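Local coordinates for protein beta-agarase D (Zobellia galactanivorans, PDB 4ASM) that hydrolyses the beta-1,4 linkages between galactose and 3,6-anhydrogalactose in agarose with retention of anomeric configuration, a reaction carried out by this family GH16 catalytic domain, at residues P14-N18 with V133-A137; H184-H188 with D198-A202; H187-I191 with I303-L309; N205-N211 with T252-D256. All coordinates share one frame; numbering follows the deposited sequence.

Overall arrangement
The N-terminal residues 14-18 come first, in a loop before strand 24-27. Contact 1 lays them on strand 133-140 and closes a span of more than 100 residues. Contacts 2 and 3 both start from strand 183-191. Contact 2 is local and closes the hairpin with strand 197-199. Contact 3 reaches much further and ties the end of the same strand to the loop 303-309. These two share His-187 and His-188, and their centres lie about 9 Å apart. Contact 4 joins 205-211 to 252-256 and is nested inside the span closed by contact 3. It also touches contact 2, where strand 207-208 pairs with strand 183-191. Contact 1 stands apart from the other three.

Contact 1 of 4, residues P14-N18 with V133-A137; sequences PIPAN and VFVEA
The first torsion of Phe-134, 174°, turns CG to the far side of CB from the backbone N, and the ring rises off strand 133-140 toward Ile-15, Pro-16 and Ala-17. In Ile-15 it is the CG2 branch that lies opposite the backbone N (chi1 -59° for CG1), and this methyl is the one that reaches the ring. Ala-17 CB sits over one face of Phe-134 as a CH-pi contact, 4.2 Å from the ring centroid and offset toward the rim. Ile-15 CG2 approaches obliquely, 3.8 Å from Phe-134 CE2. The side chains of Pro-16 and Phe-134 cross at about a right angle, and Pro-16 CD comes in obliquely, 3.6 Å from Phe-134 CZ. Pro-16 also meets the next side chain on this side of the strand. Its CG lies 3.9 Å from Glu-136 OE2. That carboxylate has its polar partners elsewhere: OE1 forms a salt bridge with Arg-357 and OE2 one with Arg-222. Phe-236 of strand 232-237 touches both Pro-16 and Ala-17, and Trp-25 NE1 hydrogen-bonds Ala-17 O. Replacing Phe-134 by an alanine would remove the whole ring and would probably leave a gap under Ile-15, Pro-16 and Ala-17, freeing this irregular segment to shift. The contact thus lays the N-terminal segment across a face of the beta-sandwich of the GH16 fold. Direct contact between the segments is mainly apolar. The polar link is indirect: Arg-357, salt-bridged to Glu-136, also hydrogen-bonds Pro-14 O.

Contact 2 of 4, residues H184-H188 with D198-A202; sequences HLSHH and DYQPA
His-184 and Pro-201 make the direct hydrogen bond between the segments. NE2 donates to Pro-201 O at 3.0 Å with an N-H...O angle of 143°. The oxygen lies in the imidazole plane, but the donor stands 29° off the carbonyl plane. At the other nitrogen of this ring, ND1 bonds to Glu-165, the proton donor by similarity. Gln-200 NE2 also lies at the edge of His-184, 3.1 Å from CE1.

Two CH-pi contacts follow. Pro-201 CD lies over one face of the His-187 ring, 4.0 Å from its centroid. Gln-200 CB sits almost centrally over His-188, 3.6 Å from the ring centroid. A first torsion of 67° in Gln-200 carries the rest of its chain alongside His-188, pointing the same way.

The segments belong to the beta hairpin of strands 183-191 and 197-199. Strand 183-191 also pairs with strand 159-166, which carries the GH16 catalytic signature. His-184, Ser-186 and His-188 of strand 183-191 pair through their backbones with Glu-165, Asp-162 and Glu-160.

Weak CA-H...O contacts join the hairpin backbones. His-188 CA meets Tyr-199 O at 3.1 Å, and Gln-200 CA meets His-187 O at 3.3 Å. That second oxygen also takes a weak hydrogen bond from Ser-186 OG. Pro-201 CD comes within 3.4 Å of the same hydroxyl oxygen, Ser-186 OG.

Contact 3 of 4, residues H187-I191 with I303-L309; sequences HHVFI and IDPFNYL
His-187 NE2 donates to Ile-303 O, 2.9 Å long and nearly straight at 168°. The donor lies in the carbonyl plane on a lone pair, and the oxygen is close to the imidazole plane. Val-189 fills the middle: CG2 meets Asp-304 OD1 at 3.4 Å, while CG1 packs on Leu-309 CD1 at 3.7 Å. Tyr-308 turns a ring edge to the strand, with CD2 3.6 Å from Val-189 O. Ile-191 crosses the tyrosine at about a right angle. Its first torsion of -50° swings CG1 to 3.6 Å from Tyr-308 CB. A water donates to Phe-190 O and Tyr-308 O, bridging the two backbones.

The strand, 183-191, forms a hairpin with 197-199 in the GH16 beta-sandwich and pairs on with 159-166. An irregular loop between helix 291-297 and strand 320-326 folds back through a type I turn, Asp-304 to Asn-307, and meets the strand with Ile-303, Asp-304, Tyr-308 and Leu-309.

The same Asp-304 carboxylate also holds Tyr-308 and Leu-309 in place by taking their backbone N-H groups. OD1 takes Tyr-308 N at 2.8 Å on its syn lone pair. OD2 takes Leu-309 N at 2.9 Å, on the syn side but 24° out of the carboxylate plane. Further out, Ser-301 OG bonds to Asp-304 N and Arg-313 to its carbonyl. Phe-315 meets the His-187 ring edge-to-face.

Contact 4 of 4, residues N205-N211 with T252-D256; sequences NSWWGKN and TRLAD
Asn-211 N donates to Ala-255 O at 2.9 Å, and the bond is almost straight at 172°. The donor stands 29° out of the carbonyl plane. The Asn-211 side chain folds over the same residue, with ND2 3.3 Å from Ala-255 CB. Further back, water joins the two backbones. One water donates to both Gly-209 O and Leu-254 O, at 2.8 Å from each. A second water accepts from Gly-209 N and lies 2.9 Å from Arg-253 O. A first torsion of 177° extends the Trp-208 indole beside Arg-253, and its edge faces Arg-253 O, 3.2 Å from NE1. At the other end Asn-205 packs on strand 249-253. Its CB touches Thr-252 CG2 at 3.5 Å, and the end of its side chain lies near Leu-254 CD2. A glycine in place of Asn-205 would remove CB and the amide together and would probably leave the Thr-252 methyl and Leu-254 CD2 without this cover, opening a gap beside the strand end. Arg-253 leads its own charge away: NE bonds to Met-241 O and NH1 to Gly-257 O. The contact joins strand 207-208 to the end of strand 249-253, where it runs out into a loop, at the surface of the GH16 beta-sandwich. The Trp-208 side chain is about 11 Å from that of Glu-165, a predicted catalytic residue. Strand 207-208 pairs with strand 183-191, and Trp-207 stacks on His-184 there. Trp-208 also packs on Val-242 of strand 240-246, and strand 259-264 flanks Arg-253 and Leu-254 through Trp-259 and Gln-260.

Contact 1 of 4, residues P14-N18 with V133-A137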
loop_
_atom_site.group_PDB
_atom_site.type_symbol
_atom_site.label_atom_id
_atom_site.label_comp_id
_atom_site.label_asym_id
_atom_site.label_seq_id
_atom_site.Cartn_x
_atom_site.Cartn_y
_atom_site.Cartn_z
ATOM N N PRO A 14 7.118 3.599 -20.528
ATOM C CA PRO A 14 5.800 3.171 -20.989
ATOM C C PRO A 14 4.814 2.983 -19.837
ATOM O O PRO A 14 5.203 2.576 -18.740
ATOM C CB PRO A 14 6.072 1.842 -21.699
ATOM C CG PRO A 14 7.516 1.934 -22.111
ATOM C CD PRO A 14 8.190 2.715 -21.004
ATOM N N ILE A 15 3.562 3.317 -20.104
ATOM C CA ILE A 15 2.478 3.055 -19.172
ATOM C C ILE A 15 2.076 1.591 -19.346
ATOM O O ILE A 15 1.624 1.195 -20.420
ATOM C CB ILE A 15 1.296 3.990 -19.448
ATOM C CG1 ILE A 15 1.753 5.450 -19.326
ATOM C CG2 ILE A 15 0.136 3.684 -18.501
ATOM C CD1 ILE A 15 0.837 6.467 -20.037
ATOM N N PRO A 16 2.268 0.760 -18.298
ATOM C CA PRO A 16 2.089 -0.683 -18.505
ATOM C C PRO A 16 0.641 -1.155 -18.508
ATOM O O PRO A 16 0.364 -2.264 -18.959
ATOM C CB PRO A 16 2.854 -1.293 -17.330
ATOM C CG PRO A 16 2.754 -0.269 -16.245
ATOM C CD PRO A 16 2.689 1.086 -16.923
ATOM N N ALA A 17 -0.272 -0.338 -17.998
ATOM C CA ALA A 17 -1.680 -0.681 -17.997
ATOM C C ALA A 17 -2.292 -0.393 -19.368
ATOM O O ALA A 17 -1.837 0.504 -20.099
ATOM C CB ALA A 17 -2.402 0.101 -16.918
ATOM N N ASN A 18 -3.316 -1.164 -19.704
ATOM C CA ASN A 18 -3.999 -1.036 -20.990
ATOM C C ASN A 18 -5.191 -0.098 -20.864
ATOM O O ASN A 18 -6.148 -0.426 -20.162
ATOM C CB ASN A 18 -4.460 -2.430 -21.442
ATOM C CG ASN A 18 -5.343 -2.411 -22.694
ATOM O OD1 ASN A 18 -5.239 -1.539 -23.558
ATOM N ND2 ASN A 18 -6.220 -3.411 -22.793
ATOM N N VAL A 133 -8.595 4.756 -13.039
ATOM C CA VAL A 133 -7.382 5.524 -12.769
ATOM C C VAL A 133 -6.209 4.565 -12.585
ATOM O O VAL A 133 -6.368 3.496 -11.979
ATOM C CB VAL A 133 -7.549 6.454 -11.531
ATOM C CG1 VAL A 133 -7.728 5.651 -10.250
ATOM C CG2 VAL A 133 -6.396 7.451 -11.423
ATOM N N PHE A 134 -5.060 4.968 -13.109
ATOM C CA PHE A 134 -3.801 4.238 -12.923
ATOM C C PHE A 134 -2.806 5.098 -12.150
ATOM O O PHE A 134 -2.565 6.258 -12.509
ATOM C CB PHE A 134 -3.228 3.843 -14.294
ATOM C CG PHE A 134 -1.863 3.218 -14.236
ATOM C CD1 PHE A 134 -1.686 1.958 -13.678
ATOM C CD2 PHE A 134 -0.762 3.897 -14.754
ATOM C CE1 PHE A 134 -0.412 1.392 -13.621
ATOM C CE2 PHE A 134 0.519 3.342 -14.703
ATOM C CZ PHE A 134 0.682 2.080 -14.126
ATOM N N VAL A 135 -2.266 4.541 -11.066
ATOM C CA VAL A 135 -1.318 5.268 -10.212
ATOM C C VAL A 135 -0.052 4.437 -10.146
ATOM O O VAL A 135 -0.114 3.265 -9.798
ATOM C CB VAL A 135 -1.885 5.471 -8.765
ATOM C CG1 VAL A 135 -0.934 6.326 -7.916
ATOM C CG2 VAL A 135 -3.276 6.129 -8.816
ATOM N N GLU A 136 1.086 5.046 -10.460
ATOM C CA GLU A 136 2.357 4.316 -10.439
ATOM C C GLU A 136 3.479 5.174 -9.873
ATOM O O GLU A 136 3.555 6.370 -10.183
ATOM C CB GLU A 136 2.732 3.860 -11.867
ATOM C CG GLU A 136 3.985 2.989 -11.958
ATOM C CD GLU A 136 4.457 2.768 -13.369
ATOM O OE1 GLU A 136 4.340 3.699 -14.191
ATOM O OE2 GLU A 136 4.961 1.664 -13.663
ATOM N N ALA A 137 4.361 4.568 -9.074
ATOM C CA ALA A 137 5.496 5.275 -8.494
ATOM C C ALA A 137 6.806 4.573 -8.776
ATOM O O ALA A 137 6.842 3.345 -8.904
ATOM C CB ALA A 137 5.320 5.441 -6.985
#

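Contact 2 of 4, residues H184-H188 with D198-A202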
loop_
_atom_site.group_PDB
_atom_site.type_symbol
_atom_site.label_atom_id
_atom_site.label_comp_id
_atom_site.label_asym_id
_atom_site.label_seq_id
_atom_site.Cartn_x
_atom_site.Cartn_y
_atom_site.Cartn_z
ATOM N N HIS A 184 3.539 -7.101 -0.637
ATOM C CA HIS A 184 2.120 -7.364 -0.433
ATOM C C HIS A 184 1.278 -6.527 -1.378
ATOM O O HIS A 184 1.309 -5.296 -1.307
ATOM C CB HIS A 184 1.715 -7.114 1.021
ATOM C CG HIS A 184 0.386 -7.709 1.382
ATOM N ND1 HIS A 184 -0.438 -7.145 2.333
ATOM C CD2 HIS A 184 -0.278 -8.787 0.897
ATOM C CE1 HIS A 184 -1.535 -7.877 2.448
ATOM N NE2 HIS A 184 -1.472 -8.866 1.579
ATOM N N LEU A 185 0.559 -7.209 -2.264
ATOM C CA LEU A 185 -0.303 -6.562 -3.263
ATOM C C LEU A 185 -1.706 -6.646 -2.668
ATOM O O LEU A 185 -2.274 -7.741 -2.529
ATOM C CB LEU A 185 -0.213 -7.249 -4.631
ATOM C CG LEU A 185 1.223 -7.376 -5.155
ATOM C CD1 LEU A 185 1.193 -8.164 -6.445
ATOM C CD2 LEU A 185 1.808 -5.986 -5.362
ATOM N N SER A 186 -2.237 -5.498 -2.242
ATOM C CA SER A 186 -3.309 -5.522 -1.259
ATOM C C SER A 186 -4.339 -4.403 -1.416
ATOM O O SER A 186 -4.201 -3.498 -2.236
ATOM C CB SER A 186 -2.667 -5.475 0.133
ATOM O OG SER A 186 -3.573 -5.792 1.186
ATOM N N HIS A 187 -5.380 -4.511 -0.600
ATOM C CA HIS A 187 -6.406 -3.482 -0.465
ATOM C C HIS A 187 -7.036 -3.754 0.880
ATOM O O HIS A 187 -6.742 -4.757 1.504
ATOM C CB HIS A 187 -7.442 -3.559 -1.605
ATOM C CG HIS A 187 -8.426 -4.681 -1.458
ATOM N ND1 HIS A 187 -8.231 -5.923 -2.024
ATOM C CD2 HIS A 187 -9.618 -4.744 -0.811
ATOM C CE1 HIS A 187 -9.265 -6.699 -1.742
ATOM N NE2 HIS A 187 -10.129 -6.006 -1.014
ATOM N N HIS A 188 -7.885 -2.845 1.358
ATOM C CA HIS A 188 -8.644 -3.151 2.564
ATOM C C HIS A 188 -10.061 -2.658 2.383
ATOM O O HIS A 188 -10.301 -1.653 1.721
ATOM C CB HIS A 188 -8.082 -2.414 3.783
ATOM C CG HIS A 188 -6.836 -2.998 4.381
ATOM N ND1 HIS A 188 -5.589 -2.910 3.791
ATOM C CD2 HIS A 188 -6.642 -3.587 5.582
ATOM C CE1 HIS A 188 -4.690 -3.464 4.591
ATOM N NE2 HIS A 188 -5.302 -3.878 5.686
ATOM N N ASP A 198 -11.819 -5.403 9.688
ATOM C CA ASP A 198 -10.815 -5.104 8.667
ATOM C C ASP A 198 -10.596 -6.349 7.813
ATOM O O ASP A 198 -10.289 -7.411 8.337
ATOM C CB ASP A 198 -9.525 -4.698 9.389
ATOM C CG ASP A 198 -8.373 -4.369 8.441
ATOM O OD1 ASP A 198 -8.566 -4.339 7.215
ATOM O OD2 ASP A 198 -7.260 -4.137 8.946
ATOM N N TYR A 199 -10.805 -6.217 6.507
ATOM C CA TYR A 199 -10.438 -7.268 5.552
ATOM C C TYR A 199 -9.348 -6.796 4.580
ATOM O O TYR A 199 -9.419 -5.697 4.057
ATOM C CB TYR A 199 -11.646 -7.716 4.732
ATOM C CG TYR A 199 -11.229 -8.734 3.702
ATOM C CD1 TYR A 199 -10.999 -10.050 4.081
ATOM C CD2 TYR A 199 -11.013 -8.367 2.374
ATOM C CE1 TYR A 199 -10.568 -11.009 3.161
ATOM C CE2 TYR A 199 -10.581 -9.314 1.426
ATOM C CZ TYR A 199 -10.365 -10.632 1.840
ATOM O OH TYR A 199 -9.965 -11.587 0.931
ATOM N N GLN A 200 -8.367 -7.663 4.346
ATOM C CA GLN A 200 -7.350 -7.490 3.314
ATOM C C GLN A 200 -7.008 -8.867 2.719
ATOM O O GLN A 200 -7.231 -9.904 3.361
ATOM C CB GLN A 200 -6.096 -6.864 3.901
ATOM C CG GLN A 200 -5.384 -7.793 4.887
ATOM C CD GLN A 200 -4.229 -7.116 5.574
ATOM O OE1 GLN A 200 -4.227 -6.899 6.795
ATOM N NE2 GLN A 200 -3.266 -6.723 4.793
ATOM N N PRO A 201 -6.478 -8.882 1.488
ATOM C CA PRO A 201 -6.057 -10.159 0.909
ATOM C C PRO A 201 -5.029 -10.879 1.759
ATOM O O PRO A 201 -4.032 -10.293 2.201
ATOM C CB PRO A 201 -5.468 -9.765 -0.445
ATOM C CG PRO A 201 -6.218 -8.472 -0.784
ATOM C CD PRO A 201 -6.313 -7.761 0.547
ATOM N N ALA A 202 -5.311 -12.164 1.982
ATOM C CA ALA A 202 -4.468 -13.038 2.786
ATOM C C ALA A 202 -4.158 -14.350 2.057
ATOM O O ALA A 202 -3.724 -15.317 2.685
ATOM C CB ALA A 202 -5.130 -13.320 4.132
#

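Contact 3 of 4, residues H187-I191 with I303-L309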
loop_
_atom_site.group_PDB
_atom_site.type_symbol
_atom_site.label_atom_id
_atom_site.label_comp_id
_atom_site.label_asym_id
_atom_site.label_seq_id
_atom_site.Cartn_x
_atom_site.Cartn_y
_atom_site.Cartn_z
ATOM N N HIS A 187 -5.380 -4.511 -0.600
ATOM C CA HIS A 187 -6.406 -3.482 -0.465
ATOM C C HIS A 187 -7.036 -3.754 0.880
ATOM O O HIS A 187 -6.742 -4.757 1.504
ATOM C CB HIS A 187 -7.442 -3.559 -1.605
ATOM C CG HIS A 187 -8.426 -4.681 -1.458
ATOM N ND1 HIS A 187 -8.231 -5.923 -2.024
ATOM C CD2 HIS A 187 -9.618 -4.744 -0.811
ATOM C CE1 HIS A 187 -9.265 -6.699 -1.742
ATOM N NE2 HIS A 187 -10.129 -6.006 -1.014
ATOM N N HIS A 188 -7.885 -2.845 1.358
ATOM C CA HIS A 188 -8.644 -3.151 2.564
ATOM C C HIS A 188 -10.061 -2.658 2.383
ATOM O O HIS A 188 -10.301 -1.653 1.721
ATOM C CB HIS A 188 -8.082 -2.414 3.783
ATOM C CG HIS A 188 -6.836 -2.998 4.381
ATOM N ND1 HIS A 188 -5.589 -2.910 3.791
ATOM C CD2 HIS A 188 -6.642 -3.587 5.582
ATOM C CE1 HIS A 188 -4.690 -3.464 4.591
ATOM N NE2 HIS A 188 -5.302 -3.878 5.686
ATOM N N VAL A 189 -10.987 -3.356 3.036
ATOM C CA VAL A 189 -12.321 -2.817 3.291
ATOM C C VAL A 189 -12.580 -2.880 4.796
ATOM O O VAL A 189 -12.168 -3.833 5.464
ATOM C CB VAL A 189 -13.460 -3.509 2.447
ATOM C CG1 VAL A 189 -13.238 -3.264 0.955
ATOM C CG2 VAL A 189 -13.613 -5.017 2.764
ATOM N N PHE A 190 -13.280 -1.868 5.315
ATOM C CA PHE A 190 -13.513 -1.756 6.772
ATOM C C PHE A 190 -14.966 -1.532 7.103
ATOM O O PHE A 190 -15.665 -0.836 6.387
ATOM C CB PHE A 190 -12.770 -0.547 7.365
ATOM C CG PHE A 190 -11.270 -0.591 7.205
ATOM C CD1 PHE A 190 -10.469 -1.186 8.172
ATOM C CD2 PHE A 190 -10.666 0.015 6.097
ATOM C CE1 PHE A 190 -9.059 -1.210 8.009
ATOM C CE2 PHE A 190 -9.287 0.008 5.949
ATOM C CZ PHE A 190 -8.495 -0.604 6.904
ATOM N N ILE A 191 -15.382 -2.090 8.235
ATOM C CA ILE A 191 -16.473 -1.486 8.996
ATOM C C ILE A 191 -15.808 -0.610 10.049
ATOM O O ILE A 191 -14.903 -1.049 10.749
ATOM C CB ILE A 191 -17.363 -2.522 9.712
ATOM C CG1 ILE A 191 -17.803 -3.613 8.748
ATOM C CG2 ILE A 191 -18.605 -1.818 10.296
ATOM C CD1 ILE A 191 -18.845 -4.597 9.338
ATOM N N ILE A 303 -12.965 -8.974 -3.078
ATOM C CA ILE A 303 -12.966 -7.560 -2.675
ATOM C C ILE A 303 -13.475 -7.412 -1.238
ATOM O O ILE A 303 -12.781 -6.875 -0.383
ATOM C CB ILE A 303 -13.821 -6.676 -3.637
ATOM C CG1 ILE A 303 -13.351 -6.781 -5.102
ATOM C CG2 ILE A 303 -13.848 -5.198 -3.165
ATOM C CD1 ILE A 303 -11.892 -6.461 -5.366
ATOM N N ASP A 304 -14.681 -7.933 -0.984
ATOM C CA ASP A 304 -15.381 -7.756 0.291
ATOM C C ASP A 304 -16.147 -9.059 0.596
ATOM O O ASP A 304 -17.381 -9.103 0.454
ATOM C CB ASP A 304 -16.341 -6.567 0.147
ATOM C CG ASP A 304 -17.049 -6.203 1.439
ATOM O OD1 ASP A 304 -16.611 -6.675 2.500
ATOM O OD2 ASP A 304 -18.032 -5.422 1.353
ATOM N N PRO A 305 -15.426 -10.135 0.968
ATOM C CA PRO A 305 -16.078 -11.446 1.139
ATOM C C PRO A 305 -17.124 -11.453 2.235
ATOM O O PRO A 305 -18.037 -12.285 2.185
ATOM C CB PRO A 305 -14.911 -12.390 1.510
ATOM C CG PRO A 305 -13.801 -11.491 1.992
ATOM C CD PRO A 305 -13.974 -10.208 1.190
ATOM N N PHE A 306 -16.978 -10.564 3.220
ATOM C CA PHE A 306 -17.865 -10.528 4.401
ATOM C C PHE A 306 -18.869 -9.362 4.417
ATOM O O PHE A 306 -19.506 -9.117 5.442
ATOM C CB PHE A 306 -17.030 -10.594 5.677
ATOM C CG PHE A 306 -15.986 -11.663 5.642
ATOM C CD1 PHE A 306 -16.343 -12.981 5.369
ATOM C CD2 PHE A 306 -14.647 -11.365 5.841
ATOM C CE1 PHE A 306 -15.373 -13.996 5.304
ATOM C CE2 PHE A 306 -13.669 -12.378 5.784
ATOM C CZ PHE A 306 -14.040 -13.698 5.538
ATOM N N ASN A 307 -18.995 -8.671 3.289
ATOM C CA ASN A 307 -20.019 -7.641 3.098
ATOM C C ASN A 307 -19.859 -6.466 4.046
ATOM O O ASN A 307 -20.852 -5.860 4.491
ATOM C CB ASN A 307 -21.423 -8.250 3.230
ATOM C CG ASN A 307 -22.490 -7.366 2.640
ATOM O OD1 ASN A 307 -22.266 -6.680 1.647
ATOM N ND2 ASN A 307 -23.674 -7.364 3.261
ATOM N N TYR A 308 -18.607 -6.120 4.342
ATOM C CA TYR A 308 -18.325 -5.008 5.262
ATOM C C TYR A 308 -18.868 -3.679 4.725
ATOM O O TYR A 308 -19.262 -2.795 5.508
ATOM C CB TYR A 308 -16.814 -4.876 5.490
ATOM C CG TYR A 308 -16.189 -5.964 6.332
ATOM C CD1 TYR A 308 -16.966 -6.958 6.946
ATOM C CD2 TYR A 308 -14.799 -6.019 6.495
ATOM C CE1 TYR A 308 -16.359 -7.972 7.709
ATOM C CE2 TYR A 308 -14.199 -6.995 7.230
ATOM C CZ TYR A 308 -14.970 -7.987 7.848
ATOM O OH TYR A 308 -14.306 -8.943 8.571
ATOM N N LEU A 309 -18.873 -3.517 3.405
ATOM C CA LEU A 309 -19.290 -2.256 2.770
ATOM C C LEU A 309 -20.801 -2.168 2.579
ATOM O O LEU A 309 -21.344 -1.078 2.289
ATOM C CB LEU A 309 -18.579 -2.038 1.425
ATOM C CG LEU A 309 -17.045 -2.050 1.466
ATOM C CD1 LEU A 309 -16.495 -1.777 0.082
ATOM C CD2 LEU A 309 -16.503 -1.026 2.498
HETATM O O HOH W 1 -18.255 -0.164 5.968
#

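Contact 4 of 4, residues N205-N211 with T252-D256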
loop_
_atom_site.group_PDB
_atom_site.type_symbol
_atom_site.label_atom_id
_atom_site.label_comp_id
_atom_site.label_asym_id
_atom_site.label_seq_id
_atom_site.Cartn_x
_atom_site.Cartn_y
_atom_site.Cartn_z
ATOM N N ASN A 205 -0.630 -15.945 -2.679
ATOM C CA ASN A 205 -0.202 -15.221 -3.882
ATOM C C ASN A 205 -0.227 -13.691 -3.729
ATOM O O ASN A 205 0.380 -12.990 -4.538
ATOM C CB ASN A 205 -1.024 -15.655 -5.096
ATOM C CG ASN A 205 -0.612 -17.024 -5.633
ATOM O OD1 ASN A 205 0.383 -17.635 -5.201
ATOM N ND2 ASN A 205 -1.386 -17.516 -6.614
ATOM N N SER A 206 -0.890 -13.180 -2.683
ATOM C CA SER A 206 -0.888 -11.725 -2.486
ATOM C C SER A 206 0.460 -11.227 -1.985
ATOM O O SER A 206 0.738 -10.027 -2.012
ATOM C CB SER A 206 -2.014 -11.261 -1.546
ATOM O OG SER A 206 -1.762 -11.600 -0.200
ATOM N N TRP A 207 1.277 -12.150 -1.491
ATOM C CA TRP A 207 2.649 -11.841 -1.087
ATOM C C TRP A 207 3.515 -12.184 -2.302
ATOM O O TRP A 207 3.979 -13.322 -2.470
ATOM C CB TRP A 207 3.009 -12.595 0.196
ATOM C CG TRP A 207 2.198 -12.076 1.339
ATOM C CD1 TRP A 207 0.934 -12.491 1.720
ATOM C CD2 TRP A 207 2.551 -11.008 2.226
ATOM N NE1 TRP A 207 0.501 -11.751 2.789
ATOM C CE2 TRP A 207 1.466 -10.835 3.122
ATOM C CE3 TRP A 207 3.685 -10.184 2.361
ATOM C CZ2 TRP A 207 1.475 -9.879 4.145
ATOM C CZ3 TRP A 207 3.695 -9.221 3.390
ATOM C CH2 TRP A 207 2.593 -9.088 4.265
ATOM N N TRP A 208 3.673 -11.203 -3.183
ATOM C CA TRP A 208 4.227 -11.431 -4.497
ATOM C C TRP A 208 5.751 -11.378 -4.489
ATOM O O TRP A 208 6.370 -10.541 -3.822
ATOM C CB TRP A 208 3.650 -10.395 -5.477
ATOM C CG TRP A 208 4.250 -10.545 -6.814
ATOM C CD1 TRP A 208 3.898 -11.446 -7.776
ATOM C CD2 TRP A 208 5.377 -9.829 -7.313
ATOM N NE1 TRP A 208 4.734 -11.312 -8.866
ATOM C CE2 TRP A 208 5.650 -10.328 -8.609
ATOM C CE3 TRP A 208 6.181 -8.796 -6.797
ATOM C CZ2 TRP A 208 6.698 -9.836 -9.398
ATOM C CZ3 TRP A 208 7.221 -8.307 -7.580
ATOM C CH2 TRP A 208 7.474 -8.833 -8.866
ATOM N N GLY A 209 6.377 -12.270 -5.249
ATOM C CA GLY A 209 7.826 -12.268 -5.355
ATOM C C GLY A 209 8.286 -12.756 -6.723
ATOM O O GLY A 209 7.473 -13.021 -7.619
ATOM N N LYS A 210 9.607 -12.852 -6.879
ATOM C CA LYS A 210 10.230 -13.160 -8.156
ATOM C C LYS A 210 11.486 -13.947 -7.879
ATOM O O LYS A 210 12.270 -13.559 -7.030
ATOM C CB LYS A 210 10.593 -11.834 -8.818
ATOM C CG LYS A 210 11.104 -11.897 -10.210
ATOM C CD LYS A 210 11.182 -10.468 -10.731
ATOM C CE LYS A 210 12.166 -10.342 -11.854
ATOM N NZ LYS A 210 12.656 -8.926 -11.947
ATOM N N ASN A 211 11.690 -15.046 -8.602
ATOM C CA ASN A 211 12.928 -15.811 -8.426
ATOM C C ASN A 211 14.159 -14.931 -8.597
ATOM O O ASN A 211 14.230 -14.134 -9.531
ATOM C CB ASN A 211 13.000 -16.931 -9.461
ATOM C CG ASN A 211 12.057 -18.093 -9.167
ATOM O OD1 ASN A 211 11.631 -18.793 -10.094
ATOM N ND2 ASN A 211 11.749 -18.312 -7.914
ATOM N N THR A 252 -2.322 -14.284 -10.566
ATOM C CA THR A 252 -1.044 -13.700 -10.146
ATOM C C THR A 252 0.142 -14.412 -10.761
ATOM O O THR A 252 0.081 -15.613 -11.063
ATOM C CB THR A 252 -0.975 -13.311 -8.610
ATOM O OG1 THR A 252 0.316 -13.506 -8.000
ATOM C CG2 THR A 252 -2.135 -13.830 -7.827
ATOM N N ARG A 253 1.174 -13.627 -11.058
ATOM C CA ARG A 253 2.409 -14.201 -11.589
ATOM C C ARG A 253 3.164 -14.852 -10.468
ATOM O O ARG A 253 3.514 -14.208 -9.481
ATOM C CB ARG A 253 3.273 -13.130 -12.242
ATOM C CG ARG A 253 2.813 -12.776 -13.612
ATOM C CD ARG A 253 3.934 -12.065 -14.374
ATOM N NE ARG A 253 3.393 -11.410 -15.548
ATOM C CZ ARG A 253 3.366 -11.933 -16.760
ATOM N NH1 ARG A 253 3.853 -13.148 -16.977
ATOM N NH2 ARG A 253 2.862 -11.223 -17.762
ATOM N N LEU A 254 3.410 -16.151 -10.646
ATOM C CA LEU A 254 4.201 -16.947 -9.735
ATOM C C LEU A 254 5.670 -16.541 -9.792
ATOM O O LEU A 254 6.084 -15.700 -10.591
ATOM C CB LEU A 254 4.041 -18.425 -10.124
ATOM C CG LEU A 254 2.584 -18.919 -10.032
ATOM C CD1 LEU A 254 2.510 -20.386 -10.521
ATOM C CD2 LEU A 254 2.008 -18.738 -8.616
ATOM N N ALA A 255 6.461 -17.165 -8.937
ATOM C CA ALA A 255 7.876 -16.801 -8.808
ATOM C C ALA A 255 8.650 -16.889 -10.127
ATOM O O ALA A 255 9.588 -16.100 -10.363
ATOM C CB ALA A 255 8.534 -17.651 -7.758
ATOM N N ASP A 256 8.259 -17.843 -10.970
ATOM C CA ASP A 256 8.910 -18.018 -12.271
ATOM C C ASP A 256 8.294 -17.177 -13.384
ATOM O O ASP A 256 8.689 -17.303 -14.544
ATOM C CB ASP A 256 8.965 -19.497 -12.674
ATOM C CG ASP A 256 7.616 -20.052 -13.089
ATOM O OD1 ASP A 256 6.575 -19.387 -12.890
ATOM O OD2 ASP A 256 7.575 -21.202 -13.618
HETATM O O HOH W 2 6.762 -13.032 -10.364
HETATM O O HOH W 3 4.899 -14.523 -6.966
#